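Local coordinates for protein beta-lactamase (Serratia marcescens, PDB 5GWA) that probably hydrolyses beta-lactam antibiotics to substituted beta-amino acids as a class A extended-spectrum beta-lactamase, and is inhibited by avibactam, at residues 22-27 / 246-251; 199-204 / 262-267. All blocks are in the same frame, centred on the assembly; numbering follows the deposited sequence. Where two conformers were deposited one is given.

Contact 1 of 2, residues 22-27 / 246-251; sequences VGVAVL and IAVYVS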
loop_
_atom_site.group_PDB
_atom_site.type_symbol
_atom_site.label_atom_id
_atom_site.label_comp_id
_atom_site.label_asym_id
_atom_site.label_seq_id
_atom_site.Cartn_x
_atom_site.Cartn_y
_atom_site.Cartn_z
ATOM N N VAL A 22 -10.325 -20.876 -10.793
ATOM C CA VAL A 22 -11.008 -19.655 -11.250
ATOM C C VAL A 22 -12.512 -19.845 -11.111
ATOM O O VAL A 22 -13.111 -20.709 -11.733
ATOM C CB VAL A 22 -10.654 -19.298 -12.685
ATOM C CG1 VAL A 22 -11.328 -17.997 -13.096
ATOM C CG2 VAL A 22 -9.138 -19.187 -12.847
ATOM N N GLY A 23 -13.133 -19.000 -10.299
ATOM C CA GLY A 23 -14.579 -19.018 -10.123
ATOM C C GLY A 23 -15.230 -17.938 -10.939
ATOM O O GLY A 23 -14.754 -16.803 -10.945
ATOM N N VAL A 24 -16.288 -18.293 -11.639
ATOM C CA VAL A 24 -16.969 -17.350 -12.529
ATOM C C VAL A 24 -18.471 -17.392 -12.273
ATOM O O VAL A 24 -19.050 -18.465 -12.216
ATOM C CB VAL A 24 -16.759 -17.696 -13.998
ATOM C CG1 VAL A 24 -17.458 -16.664 -14.875
ATOM C CG2 VAL A 24 -15.281 -17.763 -14.320
ATOM N N ALA A 25 -19.130 -16.233 -12.178
ATOM C CA ALA A 25 -20.587 -16.199 -12.250
ATOM C C ALA A 25 -21.018 -14.997 -13.053
ATOM O O ALA A 25 -20.388 -13.928 -12.995
ATOM C CB ALA A 25 -21.237 -16.163 -10.895
ATOM N N VAL A 26 -22.128 -15.181 -13.763
ATOM C CA VAL A 26 -22.751 -14.141 -14.568
ATOM C C VAL A 26 -24.250 -14.248 -14.340
ATOM O O VAL A 26 -24.801 -15.354 -14.312
ATOM C CB VAL A 26 -22.474 -14.320 -16.078
ATOM C CG1 VAL A 26 -23.004 -13.111 -16.856
ATOM C CG2 VAL A 26 -21.007 -14.506 -16.367
ATOM N N LEU A 27 -24.899 -13.103 -14.177
ATOM C CA LEU A 27 -26.356 -13.035 -14.085
ATOM C C LEU A 27 -26.839 -11.838 -14.889
ATOM O O LEU A 27 -26.447 -10.689 -14.625
ATOM C CB LEU A 27 -26.747 -12.884 -12.626
ATOM C CG LEU A 27 -28.077 -13.309 -12.051
ATOM C CD1 LEU A 27 -28.433 -14.722 -12.560
ATOM C CD2 LEU A 27 -27.966 -13.306 -10.527
ATOM N N ILE A 246 -21.281 -9.652 -13.337
ATOM C CA ILE A 246 -20.257 -10.659 -13.523
ATOM C C ILE A 246 -19.283 -10.601 -12.340
ATOM O O ILE A 246 -18.942 -9.538 -11.842
ATOM C CB ILE A 246 -19.527 -10.494 -14.874
ATOM C CG1 ILE A 246 -18.423 -11.525 -15.074
ATOM C CG2 ILE A 246 -18.992 -9.083 -15.039
ATOM C CD1 ILE A 246 -17.993 -11.661 -16.514
ATOM N N ALA A 247 -18.840 -11.773 -11.899
ATOM C CA ALA A 247 -17.806 -11.867 -10.890
ATOM C C ALA A 247 -16.785 -12.907 -11.270
ATOM O O ALA A 247 -17.157 -14.034 -11.637
ATOM C CB ALA A 247 -18.426 -12.203 -9.564
ATOM N N VAL A 248 -15.507 -12.534 -11.281
ATOM C CA VAL A 248 -14.452 -13.489 -11.574
ATOM C C VAL A 248 -13.430 -13.473 -10.455
ATOM O O VAL A 248 -12.925 -12.413 -10.072
ATOM C CB VAL A 248 -13.752 -13.232 -12.931
ATOM C CG1 VAL A 248 -12.687 -14.282 -13.204
ATOM C CG2 VAL A 248 -14.771 -13.184 -14.068
ATOM N N TYR A 249 -13.117 -14.658 -9.914
ATOM C CA TYR A 249 -12.126 -14.811 -8.857
ATOM C C TYR A 249 -11.030 -15.747 -9.342
ATOM O O TYR A 249 -11.278 -16.920 -9.573
ATOM C CB TYR A 249 -12.756 -15.433 -7.594
ATOM C CG TYR A 249 -13.871 -14.609 -7.051
ATOM C CD1 TYR A 249 -15.160 -14.739 -7.534
ATOM C CD2 TYR A 249 -13.645 -13.693 -6.027
ATOM C CE1 TYR A 249 -16.191 -13.980 -7.019
ATOM C CE2 TYR A 249 -14.642 -12.842 -5.600
ATOM C CZ TYR A 249 -15.887 -12.980 -6.105
ATOM O OH TYR A 249 -16.843 -12.156 -5.595
ATOM N N VAL A 250 -9.844 -15.215 -9.651
ATOM C CA VAL A 250 -8.698 -16.063 -9.979
ATOM C C VAL A 250 -7.939 -16.349 -8.700
ATOM O O VAL A 250 -7.331 -15.449 -8.104
ATOM C CB VAL A 250 -7.773 -15.361 -11.009
ATOM C CG1 VAL A 250 -6.590 -16.257 -11.347
ATOM C CG2 VAL A 250 -8.535 -14.953 -12.252
ATOM N N SER A 251 -8.057 -17.586 -8.187
ATOM C CA SER A 251 -7.543 -17.880 -6.862
ATOM C C SER A 251 -6.414 -18.895 -6.874
ATOM O O SER A 251 -6.301 -19.669 -7.802
ATOM C CB SER A 251 -8.670 -18.306 -5.902
ATOM O OG SER A 251 -9.115 -19.629 -6.177
#

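Contact 2 of 2, residues 199-204 / 262-267; sequences PKRLKG and KIIAEI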
loop_
_atom_site.group_PDB
_atom_site.type_symbol
_atom_site.label_atom_id
_atom_site.label_comp_id
_atom_site.label_asym_id
_atom_site.label_seq_id
_atom_site.Cartn_x
_atom_site.Cartn_y
_atom_site.Cartn_z
ATOM N N PRO A 199 -7.933 -1.725 -14.429
ATOM C CA PRO A 199 -8.490 -1.395 -15.728
ATOM C C PRO A 199 -8.216 -2.448 -16.803
ATOM O O PRO A 199 -8.853 -2.413 -17.846
ATOM C CB PRO A 199 -7.755 -0.094 -16.076
ATOM C CG PRO A 199 -6.436 -0.244 -15.373
ATOM C CD PRO A 199 -6.837 -0.821 -14.050
ATOM N N LYS A 200 -7.300 -3.387 -16.536
ATOM C CA LYS A 200 -7.081 -4.523 -17.445
ATOM C C LYS A 200 -7.676 -5.831 -16.928
ATOM O O LYS A 200 -7.360 -6.886 -17.451
ATOM C CB LYS A 200 -5.587 -4.692 -17.757
ATOM C CG LYS A 200 -4.946 -3.410 -18.295
ATOM C CD LYS A 200 -5.697 -2.854 -19.495
ATOM C CE LYS A 200 -4.755 -2.420 -20.609
ATOM N NZ LYS A 200 -4.196 -1.069 -20.339
ATOM N N ARG A 201 -8.727 -5.708 -16.105
ATOM C CA ARG A 201 -9.479 -6.871 -15.620
ATOM C C ARG A 201 -10.796 -6.966 -16.364
ATOM O O ARG A 201 -10.770 -7.154 -17.560
ATOM C CB ARG A 201 -9.572 -6.843 -14.083
ATOM C CG ARG A 201 -8.204 -6.880 -13.422
ATOM C CD ARG A 201 -8.240 -7.018 -11.914
ATOM N NE ARG A 201 -6.904 -6.889 -11.335
ATOM C CZ ARG A 201 -6.604 -7.133 -10.062
ATOM N NH1 ARG A 201 -7.533 -7.512 -9.203
ATOM N NH2 ARG A 201 -5.382 -6.946 -9.637
ATOM N N LEU A 202 -11.964 -6.837 -15.722
ATOM C CA LEU A 202 -13.196 -6.924 -16.469
ATOM C C LEU A 202 -13.228 -6.025 -17.690
ATOM O O LEU A 202 -13.729 -6.424 -18.735
ATOM C CB LEU A 202 -14.441 -6.645 -15.619
ATOM C CG LEU A 202 -14.760 -7.670 -14.518
ATOM C CD1 LEU A 202 -15.817 -7.159 -13.597
ATOM C CD2 LEU A 202 -15.199 -9.022 -15.105
ATOM N N LYS A 203 -12.763 -4.786 -17.542
ATOM C CA LYS A 203 -12.756 -3.777 -18.599
ATOM C C LYS A 203 -11.725 -4.034 -19.709
ATOM O O LYS A 203 -11.746 -3.384 -20.734
ATOM C CB LYS A 203 -12.485 -2.404 -17.976
ATOM C CG LYS A 203 -13.647 -1.848 -17.140
ATOM C CD LYS A 203 -13.221 -0.627 -16.346
ATOM C CE LYS A 203 -12.910 0.554 -17.247
ATOM N NZ LYS A 203 -14.151 1.122 -17.829
ATOM N N GLY A 204 -10.792 -4.957 -19.497
ATOM C CA GLY A 204 -9.547 -4.939 -20.257
ATOM C C GLY A 204 -9.690 -5.058 -21.761
ATOM O O GLY A 204 -8.902 -4.450 -22.515
ATOM N N LYS A 262 -5.372 -11.103 -17.275
ATOM C CA LYS A 262 -5.823 -11.494 -18.575
ATOM C C LYS A 262 -6.904 -12.559 -18.532
ATOM O O LYS A 262 -7.851 -12.505 -19.305
ATOM C CB LYS A 262 -4.613 -11.986 -19.382
ATOM C CG LYS A 262 -4.918 -12.399 -20.802
ATOM C CD LYS A 262 -5.214 -11.203 -21.685
ATOM C CE LYS A 262 -3.942 -10.608 -22.271
ATOM N NZ LYS A 262 -4.192 -9.307 -22.961
ATOM N N ILE A 263 -6.841 -13.453 -17.536
ATOM C CA ILE A 263 -7.910 -14.438 -17.368
ATOM C C ILE A 263 -9.253 -13.755 -17.161
ATOM O O ILE A 263 -10.253 -14.095 -17.800
ATOM C CB ILE A 263 -7.625 -15.395 -16.208
ATOM C CG1 ILE A 263 -6.518 -16.399 -16.601
ATOM C CG2 ILE A 263 -8.868 -16.183 -15.824
ATOM C CD1 ILE A 263 -5.894 -17.116 -15.446
ATOM N N ILE A 264 -9.260 -12.734 -16.307
ATOM C CA ILE A 264 -10.502 -11.989 -16.076
ATOM C C ILE A 264 -10.979 -11.290 -17.338
ATOM O O ILE A 264 -12.166 -11.365 -17.703
ATOM C CB ILE A 264 -10.337 -10.947 -14.941
ATOM C CG1 ILE A 264 -9.859 -11.640 -13.652
ATOM C CG2 ILE A 264 -11.656 -10.208 -14.696
ATOM C CD1 ILE A 264 -9.488 -10.712 -12.520
ATOM N N ALA A 265 -10.039 -10.649 -18.030
ATOM C CA ALA A 265 -10.352 -9.831 -19.200
ATOM C C ALA A 265 -10.911 -10.708 -20.333
ATOM O O ALA A 265 -11.896 -10.372 -20.975
ATOM C CB ALA A 265 -9.102 -9.074 -19.657
ATOM N N GLU A 266 -10.289 -11.876 -20.518
ATOM C CA GLU A 266 -10.669 -12.778 -21.589
ATOM C C GLU A 266 -12.002 -13.454 -21.299
ATOM O O GLU A 266 -12.858 -13.511 -22.172
ATOM C CB GLU A 266 -9.609 -13.831 -21.826
ATOM C CG GLU A 266 -8.334 -13.277 -22.436
ATOM C CD GLU A 266 -8.415 -13.082 -23.943
ATOM O OE1 GLU A 266 -9.520 -13.083 -24.527
ATOM O OE2 GLU A 266 -7.329 -12.901 -24.539
ATOM N N ILE A 267 -12.228 -13.852 -20.049
ATOM C CA ILE A 267 -13.516 -14.451 -19.673
ATOM C C ILE A 267 -14.633 -13.417 -19.855
ATOM O O ILE A 267 -15.690 -13.683 -20.420
ATOM C CB ILE A 267 -13.501 -15.045 -18.244
ATOM C CG1 ILE A 267 -12.662 -16.317 -18.229
ATOM C CG2 ILE A 267 -14.911 -15.352 -17.761
ATOM C CD1 ILE A 267 -12.365 -16.849 -16.858
HETATM O O HOH W 1 -12.544 -7.599 -20.955
#

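Contact 1 of 2, residues 22-27 / 246-251
Val22 and Val250 lie side by side on one face of a beta-sheet, pointing the same way, with Val22 CG2 4.2 Å from Val250 CG1. The other branch of Val22, CG1, anti to the backbone N (chi1 -177°), reaches diagonally to the next pair, where it meets Val248 CG1 at 4.0 Å. At the far end Val26 and Ile246 again lie side by side, pointing the same way, and Val26 CG2 packs on Ile246 CD1 at 4.1 Å. On this face Ile264 of helix 257-276 touches Val248 and Val250, while Ile246 packs on Leu202. Strand 243-253 is the central strand of the five-stranded antiparallel sheet of the class A fold, and 21-28 is its neighbour on one side, joining the N-terminal part of the chain to its C-terminal part. Gly23 and Tyr249 form a hydrogen-bonded pair, as do Ala25 and Ala247; the bond from Tyr249 N to Gly23 O is nearly straight (169° at the hydrogen, 2.9 Å). On the face of Ala25 and Ala247, Tyr249 sets its ring edge near Gly23 O, with CD1 4.0 Å from that oxygen, while its hydroxyl bonds to Thr167. Between the paired bonds the carbonyls also take CA-H...O contacts, among them Val22 CA to Tyr249 O at 3.2 Å.

Contact 2 of 2, residues 199-204 / 262-267
Arg201 and Ala265 bring their backbones to within 4.7 Å, CA to CA, where a type I beta turn from Arg201 to Gly204 comes up against helix 257-276. No direct hydrogen bond crosses: Arg201 O closes the turn by accepting from Gly204 N and also receives a bent CA-H...O contact (126° at the hydrogen) from Ala265 CA at 3.2 Å. One water donates to Leu202 O and to Ala265 O, 2.8 Å from each, so it bridges turn and helix. Ile264 is the main side chain of the helix here. Its CG2, anti to the backbone N, lies against the Arg201-Leu202 peptide, 3.5 Å from Leu202 N, and meets Leu202 CD2 at 3.8 Å. The turn belongs to the segment between helix 182-193 and strand 212-218, and it carries Arg201 into the avibactam pocket of this class A enzyme. Ile264 CD1 packs on the aliphatic part of Arg201, 3.9 Å from CD, and the arginine chain runs extended from CG to NE, which bonds to Glu261 earlier on the same helix. The guanidinium also bonds to Ser218, Gly217 and Asn231; its ion pair to the inhibitor is long and weak. The oxygens of two carbonyls approach Ala265 CB, Arg201 O at 3.3 Å and Lys200 O at 3.6 Å.

Both contacts are buried, yet they differ in what holds them. Contact 1 lies within the sheet and relies on regular main-chain hydrogen bonding, with aliphatic pairs on the face of the sheet that carries Val22, Val248 and Ile246; contact 2 joins a turn to a helix outside that sheet, through hydrophobic packing and a bridging water, and some of its residues are partly exposed. The two share a layer: Ile264 presses on Val248 and Val250, Ile263 CG2 lies 3.8 Å from Val250 CG2, and Leu202 CD2 lies 3.8 Å from Ile246 CG2. Strand 243-253, in contact 1, is followed in the chain by helix 257-276, in contact 2. Contact 2 alone contributes a residue to the inhibitor pocket and, through Lys200, reaches Asn93 of the second subunit.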